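Local structure of UDP-N-Acetylenolpyruvylglucosamine Reductase (Thermus caldophilus, 2GQT) at residues A197-K202 with G233-N238; G210-E215 with L258-E263; K35-A40 with R61-A66; M4-V9 with P22-T27. The protein catalyses the NADPH-dependent, FAD-mediated reduction of UDP-N-acetylenolpyruvylglucosamine to UDP-N-acetylmuramate, a step in bacterial peptidoglycan biosynthesis. All blocks are in the same frame, centred on the assembly; numbering follows the deposited sequence.

Contact 1 (A197-K202 with G233-N238); sequences AGCAFK and GNFIVN. With FAD (flavin-adenine dinucleotide), chain C.
The F235 ring has the backbone N of C199 over one face, while C199 SG stands obliquely to it, 4.8 Å from the ring centroid, a Cys sulfur-aromatic contact. CA of G198 comes within 3.5 Å of F235 CE2. The other aromatic ring, F201, is met at its edge by N234 OD1, and ring and amide planes lie only 11° apart. The N234 side chain, its CG anti to the backbone N (chi1 -153°), reaches back to the F201 backbone with both ends of its amide. ND2 donates to F201 O at 3.0 Å, nearly straight and in the amide plane, while OD1 accepts from F201 N at 2.9 Å. A third bond runs from A200 N to N234 O (2.8 Å). This buried loop-to-loop contact belongs to the C-terminal MurB domain and carries C199, the probable proton donor, with its SG 6.1 Å from FAD N5. An alanine at N234 would probably leave F201 N and F201 O without these partners and let the loop after C199 shift. A200 CB lies 4.2 Å from I236 CD1, at the start of strand 236-238. On the cofactor side, G198 N approaches C8M of the FAD to 3.2 Å.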
# COMPACT_ATOMS: atom_id res chain seq x y z
N ALA A 197 -9.45 0.98 -2.40
CA ALA A 197 -8.03 1.31 -2.30
C ALA A 197 -7.77 1.96 -0.94
O ALA A 197 -6.84 2.77 -0.77
CB ALA A 197 -7.61 2.24 -3.44
N GLY A 198 -8.58 1.58 0.05
CA GLY A 198 -8.49 2.14 1.39
C GLY A 198 -9.03 3.55 1.41
O GLY A 198 -9.73 3.95 0.49
N CYS A 199 -8.69 4.29 2.46
CA CYS A 199 -9.14 5.67 2.60
C CYS A 199 -8.82 6.48 1.33
O CYS A 199 -7.66 6.60 0.94
CB CYS A 199 -8.51 6.32 3.84
SG CYS A 199 -9.13 5.69 5.43
N ALA A 200 -9.88 6.99 0.68
CA ALA A 200 -9.75 7.82 -0.52
C ALA A 200 -9.03 9.12 -0.24
O ALA A 200 -8.14 9.53 -0.99
CB ALA A 200 -11.13 8.11 -1.12
N PHE A 201 -9.43 9.77 0.86
CA PHE A 201 -8.99 11.12 1.17
C PHE A 201 -8.13 11.18 2.43
O PHE A 201 -8.25 10.33 3.31
CB PHE A 201 -10.20 12.05 1.32
CG PHE A 201 -10.98 12.22 0.05
CD1 PHE A 201 -12.17 11.53 -0.16
CD2 PHE A 201 -10.52 13.06 -0.95
CE1 PHE A 201 -12.88 11.67 -1.34
CE2 PHE A 201 -11.23 13.21 -2.15
CZ PHE A 201 -12.41 12.52 -2.33
N LYS A 202 -7.27 12.20 2.46
CA LYS A 202 -6.53 12.59 3.66
C LYS A 202 -7.45 13.34 4.62
O LYS A 202 -8.45 13.91 4.20
CB LYS A 202 -5.39 13.54 3.29
CG LYS A 202 -4.28 12.92 2.46
CD LYS A 202 -3.21 13.96 2.14
CE LYS A 202 -1.95 13.33 1.58
NZ LYS A 202 -2.16 12.80 0.21
N GLY A 233 -17.70 6.77 4.91
CA GLY A 233 -17.64 7.88 3.96
C GLY A 233 -16.33 8.06 3.22
O GLY A 233 -16.33 8.59 2.10
N ASN A 234 -15.24 7.60 3.82
CA ASN A 234 -13.91 7.75 3.21
C ASN A 234 -13.50 6.56 2.34
O ASN A 234 -12.32 6.38 2.02
CB ASN A 234 -12.84 8.04 4.26
CG ASN A 234 -11.66 8.83 3.69
OD1 ASN A 234 -11.73 9.38 2.59
ND2 ASN A 234 -10.55 8.86 4.43
N PHE A 235 -14.47 5.74 1.94
CA PHE A 235 -14.21 4.64 1.03
C PHE A 235 -15.05 4.77 -0.24
O PHE A 235 -16.27 4.94 -0.17
CB PHE A 235 -14.45 3.29 1.70
CG PHE A 235 -13.39 2.93 2.71
CD1 PHE A 235 -13.41 3.49 3.99
CD2 PHE A 235 -12.38 2.04 2.39
CE1 PHE A 235 -12.43 3.16 4.92
CE2 PHE A 235 -11.40 1.70 3.32
CZ PHE A 235 -11.43 2.27 4.59
N ILE A 236 -14.37 4.74 -1.38
CA ILE A 236 -15.04 4.60 -2.66
C ILE A 236 -14.91 3.15 -3.08
O ILE A 236 -13.80 2.58 -3.12
CB ILE A 236 -14.49 5.57 -3.72
CG1 ILE A 236 -14.87 7.00 -3.34
CG2 ILE A 236 -15.02 5.19 -5.12
CD1 ILE A 236 -14.11 8.09 -4.09
N VAL A 237 -16.04 2.55 -3.39
CA VAL A 237 -16.06 1.15 -3.73
C VAL A 237 -16.44 0.92 -5.20
O VAL A 237 -17.15 1.72 -5.83
CB VAL A 237 -16.94 0.35 -2.74
CG1 VAL A 237 -16.40 0.48 -1.31
CG2 VAL A 237 -18.38 0.82 -2.81
N ASN A 238 -15.93 -0.19 -5.73
CA ASN A 238 -16.17 -0.62 -7.10
C ASN A 238 -17.24 -1.71 -7.07
O ASN A 238 -17.00 -2.81 -6.58
CB ASN A 238 -14.84 -1.15 -7.67
CG ASN A 238 -14.94 -1.61 -9.13
OD1 ASN A 238 -13.91 -1.91 -9.75
ND2 ASN A 238 -16.14 -1.68 -9.67
PA FAD C . 0.97 -0.02 -4.01
O1A FAD C . -0.41 0.49 -3.90
O2A FAD C . 1.28 -1.12 -4.95
O5B FAD C . 1.98 1.16 -4.32
C5B FAD C . 1.92 2.36 -3.55
C4B FAD C . 3.17 3.18 -3.76
O4B FAD C . 4.30 2.44 -3.25
C3B FAD C . 3.49 3.47 -5.24
O3B FAD C . 4.15 4.74 -5.30
C2B FAD C . 4.46 2.35 -5.59
O2B FAD C . 5.31 2.70 -6.68
C1B FAD C . 5.26 2.26 -4.31
N9A FAD C . 5.95 0.97 -4.08
C8A FAD C . 5.38 -0.24 -3.98
N7A FAD C . 6.33 -1.15 -3.74
C5A FAD C . 7.50 -0.51 -3.67
C6A FAD C . 8.83 -0.91 -3.48
N6A FAD C . 9.19 -2.18 -3.26
N1A FAD C . 9.79 0.04 -3.49
C2A FAD C . 9.49 1.33 -3.70
N3A FAD C . 8.25 1.76 -3.91
C4A FAD C . 7.26 0.84 -3.90
N1 FAD C . -2.75 2.68 4.55
C2 FAD C . -2.34 3.07 5.80
O2 FAD C . -1.35 3.79 5.92
N3 FAD C . -3.06 2.68 6.93
C4 FAD C . -4.18 1.87 6.83
O4 FAD C . -4.79 1.53 7.85
C4X FAD C . -4.59 1.47 5.56
N5 FAD C . -5.71 0.66 5.41
C5X FAD C . -6.07 0.21 4.14
C6 FAD C . -7.16 -0.66 4.01
C7 FAD C . -7.54 -1.14 2.76
C7M FAD C . -8.74 -2.09 2.65
C8 FAD C . -6.82 -0.74 1.63
C8M FAD C . -7.23 -1.26 0.24
C9 FAD C . -5.74 0.13 1.76
C9A FAD C . -5.35 0.61 3.01
N10 FAD C . -4.26 1.48 3.15
C10 FAD C . -3.87 1.87 4.43
C1' FAD C . -3.52 2.02 1.98
C2' FAD C . -2.41 1.08 1.49
O2' FAD C . -2.64 -0.26 1.98
C3' FAD C . -1.02 1.52 1.95
O3' FAD C . -0.73 2.81 1.39
C4' FAD C . 0.06 0.51 1.56
O4' FAD C . 1.29 0.86 2.19
C5' FAD C . 0.28 0.40 0.05
O5' FAD C . 1.15 -0.72 -0.16
P FAD C . 1.05 -1.55 -1.51
O1P FAD C . 2.09 -2.59 -1.45
O2P FAD C . -0.35 -1.94 -1.81
O3P FAD C . 1.54 -0.42 -2.54

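Contact 2 (G210-E215 with L258-E263); sequences GRLIDE and LPLELE
L212 and I213, adjacent on helix 209-215, meet L258 and L260 through aliphatic carbons, with no hydrogen bond between the two segments. L212 comes first. Its CB sits 4.0 Å from L258 CD2 and about as far from CD1, so the base of this side chain faces the forked end of L258. Farther out the touch is looser, L212 CD1 lying 4.4 Å from L260 CD2. At I213 the long branch does the work: CG1 is anti to the carbonyl carbon (chi1 -68°), and it lies 3.8 Å from L258 CD1. One bond on, I213 CD1 reaches L260 CD1, again at 3.8 Å. L258 CD1 thus lies against the backbone between L212 and I213 as well as against the isoleucine branch, whereas L260 takes the outer end of that branch. Between the two leucines the chain makes an inverse gamma turn centred on P259, closed by the 2.7 Å bond from L260 N to L258 O. The turn leaves the side chains of L258 and L260 both directed at the helix. The patch is a small apolar seam of the C-terminal domain. V254 of helix 244-257 touches both I213 and L260, and F201 packs on the same two residues, so the seam lies where helix 209-215, helix 244-257 and the segment leading to strand 265-267 come together.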
# COMPACT_ATOMS: atom_id res chain seq x y z
N GLY A 210 -13.85 10.86 6.66
CA GLY A 210 -15.01 9.97 6.71
C GLY A 210 -16.22 10.62 7.36
O GLY A 210 -17.33 10.57 6.82
N ARG A 211 -15.99 11.24 8.52
CA ARG A 211 -17.05 11.93 9.25
C ARG A 211 -17.58 13.13 8.48
O ARG A 211 -18.80 13.34 8.41
CB ARG A 211 -16.58 12.34 10.65
CG ARG A 211 -17.69 12.44 11.68
CD ARG A 211 -17.15 12.56 13.10
NE ARG A 211 -16.18 11.51 13.41
CZ ARG A 211 -14.91 11.73 13.75
NH1 ARG A 211 -14.44 12.97 13.87
NH2 ARG A 211 -14.11 10.71 14.00
N LEU A 212 -16.68 13.92 7.88
CA LEU A 212 -17.07 15.07 7.07
C LEU A 212 -17.94 14.65 5.89
O LEU A 212 -18.98 15.24 5.63
CB LEU A 212 -15.86 15.87 6.56
CG LEU A 212 -15.11 16.80 7.53
CD1 LEU A 212 -13.79 17.24 6.91
CD2 LEU A 212 -15.94 18.01 7.95
N ILE A 213 -17.50 13.61 5.18
CA ILE A 213 -18.23 13.10 4.02
C ILE A 213 -19.61 12.58 4.45
O ILE A 213 -20.61 12.89 3.80
CB ILE A 213 -17.40 12.04 3.27
CG1 ILE A 213 -16.19 12.71 2.60
CG2 ILE A 213 -18.25 11.32 2.22
CD1 ILE A 213 -15.08 11.74 2.17
N ASP A 214 -19.65 11.84 5.56
CA ASP A 214 -20.90 11.36 6.16
C ASP A 214 -21.87 12.50 6.48
O ASP A 214 -23.02 12.46 6.05
CB ASP A 214 -20.61 10.53 7.43
CG ASP A 214 -21.80 9.68 7.88
OD1 ASP A 214 -21.69 9.05 8.96
OD2 ASP A 214 -22.83 9.62 7.18
N GLU A 215 -21.40 13.52 7.21
CA GLU A 215 -22.26 14.66 7.62
C GLU A 215 -22.79 15.42 6.41
O GLU A 215 -23.87 16.01 6.48
CB GLU A 215 -21.54 15.63 8.58
CG GLU A 215 -22.45 16.72 9.23
CD GLU A 215 -22.78 17.90 8.30
OE1 GLU A 215 -23.91 18.44 8.38
OE2 GLU A 215 -21.92 18.28 7.49
N LEU A 258 -16.14 19.56 -0.19
CA LEU A 258 -15.17 19.51 0.91
C LEU A 258 -13.75 19.67 0.36
O LEU A 258 -13.39 18.99 -0.59
CB LEU A 258 -15.28 18.18 1.67
CG LEU A 258 -16.55 17.92 2.49
CD1 LEU A 258 -16.76 16.43 2.70
CD2 LEU A 258 -16.50 18.67 3.82
N PRO A 259 -12.96 20.60 0.93
CA PRO A 259 -11.57 20.75 0.49
C PRO A 259 -10.67 19.58 0.93
O PRO A 259 -9.79 19.74 1.78
CB PRO A 259 -11.14 22.06 1.14
CG PRO A 259 -11.95 22.14 2.37
CD PRO A 259 -13.29 21.56 2.01
N LEU A 260 -10.91 18.40 0.35
CA LEU A 260 -10.13 17.21 0.69
C LEU A 260 -9.13 16.87 -0.41
O LEU A 260 -9.42 17.03 -1.60
CB LEU A 260 -11.07 16.02 0.91
CG LEU A 260 -12.04 16.07 2.10
CD1 LEU A 260 -13.00 14.89 2.07
CD2 LEU A 260 -11.29 16.10 3.42
N GLU A 261 -7.95 16.40 -0.00
CA GLU A 261 -6.92 15.94 -0.94
C GLU A 261 -6.91 14.41 -0.96
O GLU A 261 -7.19 13.77 0.06
CB GLU A 261 -5.52 16.47 -0.55
CG GLU A 261 -5.34 17.99 -0.70
CD GLU A 261 -5.37 18.48 -2.14
OE1 GLU A 261 -4.81 17.80 -3.03
OE2 GLU A 261 -5.95 19.56 -2.40
N LEU A 262 -6.60 13.84 -2.12
CA LEU A 262 -6.52 12.39 -2.28
C LEU A 262 -5.39 11.78 -1.48
O LEU A 262 -4.27 12.30 -1.46
CB LEU A 262 -6.33 12.02 -3.74
CG LEU A 262 -7.56 11.89 -4.63
CD1 LEU A 262 -7.11 11.46 -6.02
CD2 LEU A 262 -8.55 10.88 -4.06
N GLU A 263 -5.69 10.66 -0.84
CA GLU A 263 -4.67 9.82 -0.22
C GLU A 263 -4.08 8.86 -1.27
O GLU A 263 -2.89 8.56 -1.24
CB GLU A 263 -5.28 9.05 0.96
CG GLU A 263 -4.34 8.08 1.68
CD GLU A 263 -3.31 8.76 2.57
OE1 GLU A 263 -3.17 10.00 2.54
OE2 GLU A 263 -2.60 8.04 3.31

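Contact 3 (K35-A40 with R61-A66); sequences KRATEA and RVIRLA
R61 reaches from strand 61-65 to the C-terminal end of helix 31-37, where the main chain turns out of helical geometry at T38. The contact is a helix-on-sheet packing within the FAD-binding domain, the helix lying against a mixed sheet in which 61-65 runs parallel to both 22-28 and 42-44. The R61 side chain is extended from CG to NE, which brings NE close to A40, and the guanidinium beyond it meets the carbonyls of the last helical turn. NH1 donates to A37 O at 3.0 Å; the acceptor is near the guanidinium plane, but the donor stands well above the carbonyl plane. A second, weak bond goes from NH1 to R36 O (3.2 Å), a carbonyl that also accepts from E39 N. NH2 donates to water 1, and this water donates in turn to E39 OE1, giving the arginine a bridged link to an acidic group. The negative end of the helix dipole, at the C terminus of the helix, would probably stabilise the arginine charge. An alanine at R61 would probably leave A37 O without this donor and E39 without its water-mediated link to the strand. T38 OG1 is bonded within its own turn, to L34 O. I63 adds an apolar contact, its CD1 touching A37 CB and, at 3.7 Å, T38 CG2. Over one face of the R61 guanidinium, near its centre and 3.6 Å above the plane, rests the CB of A40.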
# COMPACT_ATOMS: atom_id res chain seq x y z
N LYS A 35 18.34 -5.56 -11.83
CA LYS A 35 19.29 -4.68 -12.52
C LYS A 35 18.89 -4.48 -13.98
O LYS A 35 18.97 -3.36 -14.50
CB LYS A 35 20.72 -5.21 -12.39
CG LYS A 35 21.33 -5.00 -11.01
CD LYS A 35 22.48 -5.94 -10.72
CE LYS A 35 23.83 -5.33 -11.04
NZ LYS A 35 24.92 -6.23 -10.59
N ARG A 36 18.44 -5.56 -14.61
CA ARG A 36 18.00 -5.52 -16.01
C ARG A 36 16.67 -4.77 -16.20
O ARG A 36 16.55 -3.94 -17.10
CB ARG A 36 17.90 -6.94 -16.59
CG ARG A 36 17.41 -6.99 -18.02
CD ARG A 36 16.96 -8.39 -18.41
NE ARG A 36 15.90 -8.33 -19.42
CZ ARG A 36 15.08 -9.33 -19.72
NH1 ARG A 36 15.16 -10.49 -19.08
NH2 ARG A 36 14.15 -9.16 -20.65
N ALA A 37 15.69 -5.05 -15.35
CA ALA A 37 14.38 -4.42 -15.45
C ALA A 37 14.45 -2.89 -15.31
O ALA A 37 13.66 -2.18 -15.93
CB ALA A 37 13.44 -4.99 -14.40
N THR A 38 15.41 -2.41 -14.52
CA THR A 38 15.53 -0.98 -14.21
C THR A 38 16.38 -0.19 -15.21
O THR A 38 16.71 0.97 -14.96
CB THR A 38 16.09 -0.74 -12.79
OG1 THR A 38 17.32 -1.45 -12.63
CG2 THR A 38 15.09 -1.20 -11.73
N GLU A 39 16.73 -0.81 -16.33
CA GLU A 39 17.58 -0.17 -17.34
C GLU A 39 16.81 0.83 -18.19
O GLU A 39 17.41 1.63 -18.92
CB GLU A 39 18.24 -1.22 -18.22
CG GLU A 39 19.39 -1.96 -17.55
CD GLU A 39 20.00 -3.02 -18.45
OE1 GLU A 39 19.41 -3.34 -19.50
OE2 GLU A 39 21.08 -3.54 -18.09
N ALA A 40 15.48 0.78 -18.12
CA ALA A 40 14.62 1.75 -18.76
C ALA A 40 13.63 2.30 -17.73
O ALA A 40 13.48 1.70 -16.66
CB ALA A 40 13.89 1.12 -19.93
N ARG A 61 7.85 0.49 -17.70
CA ARG A 61 7.94 -0.87 -17.18
C ARG A 61 7.38 -0.86 -15.77
O ARG A 61 7.76 -0.00 -14.96
CB ARG A 61 9.39 -1.33 -17.16
CG ARG A 61 10.03 -1.40 -18.54
CD ARG A 61 11.45 -1.90 -18.40
NE ARG A 61 12.09 -2.07 -19.71
CZ ARG A 61 13.33 -2.50 -19.88
NH1 ARG A 61 14.09 -2.82 -18.84
NH2 ARG A 61 13.82 -2.63 -21.11
N VAL A 62 6.47 -1.77 -15.48
CA VAL A 62 5.92 -1.90 -14.13
C VAL A 62 6.54 -3.14 -13.50
O VAL A 62 6.36 -4.26 -13.98
CB VAL A 62 4.37 -1.96 -14.14
CG1 VAL A 62 3.84 -2.13 -12.74
CG2 VAL A 62 3.81 -0.69 -14.75
N ILE A 63 7.32 -2.94 -12.44
CA ILE A 63 8.10 -3.99 -11.81
C ILE A 63 7.39 -4.54 -10.57
O ILE A 63 6.95 -3.77 -9.70
CB ILE A 63 9.50 -3.47 -11.42
CG1 ILE A 63 10.28 -3.06 -12.67
CG2 ILE A 63 10.27 -4.52 -10.63
CD1 ILE A 63 11.59 -2.36 -12.38
N ARG A 64 7.28 -5.86 -10.53
CA ARG A 64 6.81 -6.61 -9.36
C ARG A 64 7.98 -7.41 -8.81
O ARG A 64 8.69 -8.07 -9.58
CB ARG A 64 5.72 -7.61 -9.76
CG ARG A 64 4.37 -7.05 -10.09
CD ARG A 64 3.35 -8.18 -10.18
NE ARG A 64 3.82 -9.36 -10.91
CZ ARG A 64 3.13 -10.50 -10.98
NH1 ARG A 64 1.97 -10.60 -10.34
NH2 ARG A 64 3.60 -11.53 -11.67
N LEU A 65 8.14 -7.39 -7.50
CA LEU A 65 9.21 -8.14 -6.84
C LEU A 65 8.70 -9.47 -6.34
O LEU A 65 7.79 -9.53 -5.51
CB LEU A 65 9.77 -7.32 -5.68
CG LEU A 65 10.32 -5.93 -5.99
CD1 LEU A 65 10.70 -5.25 -4.70
CD2 LEU A 65 11.52 -6.00 -6.94
N ALA A 66 9.30 -10.53 -6.85
CA ALA A 66 8.94 -11.88 -6.45
C ALA A 66 10.21 -12.67 -6.16
O ALA A 66 11.25 -12.08 -5.86
CB ALA A 66 8.08 -12.54 -7.53
O HOH W 1 16.67 -3.73 -20.52

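Contact 4 (M4-V9 with P22-T27); sequences MRVERV and PAELWT
V6 fits over the indole of W26, its CG2 placed above the middle of the ring system and 3.6 Å from the centroid of the six-membered ring, a CH-pi contact. The other branch, CG1, is anti to the backbone N (chi1 -178°) and fills the angle between the indole and E24, 3.5 Å from W26 NE1 and 3.6 Å from E24 CG. M4 closes the indole at its rim: its chain bends at chi3, and CE lies in the ring plane, 3.5 Å from W26 CE3, with SD also at the edge in a Met-aromatic contact. On the face that carries V6 and W26, R8 folds back over the neighbouring strand, its guanidinium having E24 N and A23 C over one face and P22 CB beside NH2. The opposite face carries V9, whose CG2 packs against L25 CB at 4.1 Å. Strands 5-10 and 22-28 form an antiparallel hairpin. E7 and L25 exchange two backbone bonds, as do V9 and A23, while V6-W26 and R8-E24 are non-hydrogen-bonded pairs. Water 2 links R5 N with T27 O at the M4 end of the pairing. Two polar side-chain bonds stay within one strand: E24 OE1 takes the indole N-H of W26 at 2.7 Å, and R5 makes a weak salt bridge to E7. Between the strands, cohesion rests mainly on main-chain bonds and apolar contacts, with the R8 charge near, but not bridged to, E24, while the bond from NE1 to the E24 carboxylate probably fixes the rotation of the indole under V6.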
# COMPACT_ATOMS: atom_id res chain seq x y z
N MET A 4 13.44 -13.15 -16.95
CA MET A 4 12.28 -12.79 -16.17
C MET A 4 11.04 -12.68 -17.04
O MET A 4 11.12 -12.40 -18.24
CB MET A 4 12.51 -11.52 -15.36
CG MET A 4 12.72 -10.28 -16.15
SD MET A 4 13.22 -9.05 -14.95
CE MET A 4 14.55 -8.31 -15.87
N ARG A 5 9.91 -12.94 -16.41
CA ARG A 5 8.61 -12.85 -17.04
C ARG A 5 8.24 -11.40 -17.31
O ARG A 5 8.26 -10.55 -16.40
CB ARG A 5 7.59 -13.51 -16.13
CG ARG A 5 6.22 -13.69 -16.73
CD ARG A 5 5.24 -14.05 -15.64
NE ARG A 5 3.88 -14.14 -16.16
CZ ARG A 5 3.31 -15.26 -16.61
NH1 ARG A 5 3.98 -16.40 -16.61
NH2 ARG A 5 2.07 -15.22 -17.07
N VAL A 6 7.90 -11.12 -18.56
CA VAL A 6 7.39 -9.83 -19.00
C VAL A 6 6.11 -10.08 -19.77
O VAL A 6 6.08 -10.88 -20.71
CB VAL A 6 8.40 -9.08 -19.91
CG1 VAL A 6 7.88 -7.71 -20.32
CG2 VAL A 6 9.75 -8.93 -19.23
N GLU A 7 5.03 -9.42 -19.35
CA GLU A 7 3.75 -9.61 -20.01
C GLU A 7 2.85 -8.38 -19.93
O GLU A 7 2.90 -7.61 -18.97
CB GLU A 7 3.03 -10.88 -19.52
CG GLU A 7 2.12 -10.74 -18.33
CD GLU A 7 1.14 -11.91 -18.22
OE1 GLU A 7 0.76 -12.26 -17.08
OE2 GLU A 7 0.74 -12.48 -19.26
N ARG A 8 2.03 -8.23 -20.96
CA ARG A 8 1.02 -7.20 -21.04
C ARG A 8 -0.15 -7.57 -20.15
O ARG A 8 -0.71 -8.65 -20.29
CB ARG A 8 0.50 -7.07 -22.47
CG ARG A 8 1.56 -6.81 -23.53
CD ARG A 8 2.14 -5.41 -23.41
NE ARG A 8 1.13 -4.37 -23.56
CZ ARG A 8 1.38 -3.07 -23.49
NH1 ARG A 8 2.61 -2.63 -23.28
NH2 ARG A 8 0.38 -2.19 -23.63
N VAL A 9 -0.51 -6.68 -19.23
CA VAL A 9 -1.63 -6.93 -18.32
C VAL A 9 -2.56 -5.72 -18.30
O VAL A 9 -2.22 -4.67 -18.85
CB VAL A 9 -1.15 -7.25 -16.87
CG1 VAL A 9 -0.19 -8.42 -16.88
CG2 VAL A 9 -0.51 -6.02 -16.21
N PRO A 22 -3.86 -0.77 -19.54
CA PRO A 22 -2.72 -1.62 -19.92
C PRO A 22 -1.37 -1.20 -19.37
O PRO A 22 -1.09 -0.01 -19.24
CB PRO A 22 -2.70 -1.53 -21.46
CG PRO A 22 -4.01 -0.97 -21.85
CD PRO A 22 -4.46 -0.11 -20.72
N ALA A 23 -0.54 -2.19 -19.06
CA ALA A 23 0.84 -1.97 -18.65
C ALA A 23 1.68 -3.20 -18.96
O ALA A 23 1.16 -4.32 -19.04
CB ALA A 23 0.91 -1.64 -17.16
N GLU A 24 2.97 -2.96 -19.13
CA GLU A 24 3.94 -4.03 -19.33
C GLU A 24 4.54 -4.39 -17.98
O GLU A 24 5.29 -3.61 -17.40
CB GLU A 24 5.03 -3.58 -20.30
CG GLU A 24 6.04 -4.65 -20.64
CD GLU A 24 7.08 -4.14 -21.63
OE1 GLU A 24 8.16 -3.72 -21.18
OE2 GLU A 24 6.80 -4.14 -22.84
N LEU A 25 4.19 -5.58 -17.50
CA LEU A 25 4.59 -6.03 -16.17
C LEU A 25 5.84 -6.89 -16.22
O LEU A 25 5.85 -7.93 -16.88
CB LEU A 25 3.44 -6.79 -15.51
CG LEU A 25 3.58 -7.19 -14.04
CD1 LEU A 25 3.59 -5.97 -13.14
CD2 LEU A 25 2.43 -8.11 -13.67
N TRP A 26 6.87 -6.48 -15.49
CA TRP A 26 8.11 -7.22 -15.33
C TRP A 26 8.15 -7.84 -13.94
O TRP A 26 8.19 -7.12 -12.94
CB TRP A 26 9.29 -6.25 -15.47
CG TRP A 26 9.50 -5.75 -16.85
CD1 TRP A 26 8.63 -5.03 -17.61
CD2 TRP A 26 10.67 -5.93 -17.66
NE1 TRP A 26 9.18 -4.76 -18.85
CE2 TRP A 26 10.43 -5.30 -18.90
CE3 TRP A 26 11.90 -6.57 -17.45
CZ2 TRP A 26 11.38 -5.30 -19.93
CZ3 TRP A 26 12.84 -6.56 -18.47
CH2 TRP A 26 12.57 -5.93 -19.69
N THR A 27 8.11 -9.17 -13.86
CA THR A 27 8.17 -9.87 -12.57
C THR A 27 9.61 -10.31 -12.34
O THR A 27 10.13 -11.16 -13.07
CB THR A 27 7.18 -11.05 -12.52
OG1 THR A 27 5.86 -10.56 -12.79
CG2 THR A 27 7.19 -11.69 -11.14
O HOH W 2 10.12 -13.77 -13.62

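In the fold
From the N terminus, contact 4 closes first, joining strands 5-10 and 22-28 into a hairpin. Helix 31-37 follows, and contact 3 closes the loop back to strand 61-65, the next neighbour of 22-28 in the same sheet. The two are in series yet touch, through a probable R64 NH2 to T27 OG1 hydrogen bond among others. In the C-terminal domain, contact 1 joins the loop before helix 209-215 to the start of strand 236-238, and contact 2 joins that helix to the segment between helix 244-257 and strand 265-267. These two cross along the chain, 210-215 falling between the segments of contact 1, and meet where A200 O probably accepts from E263 N.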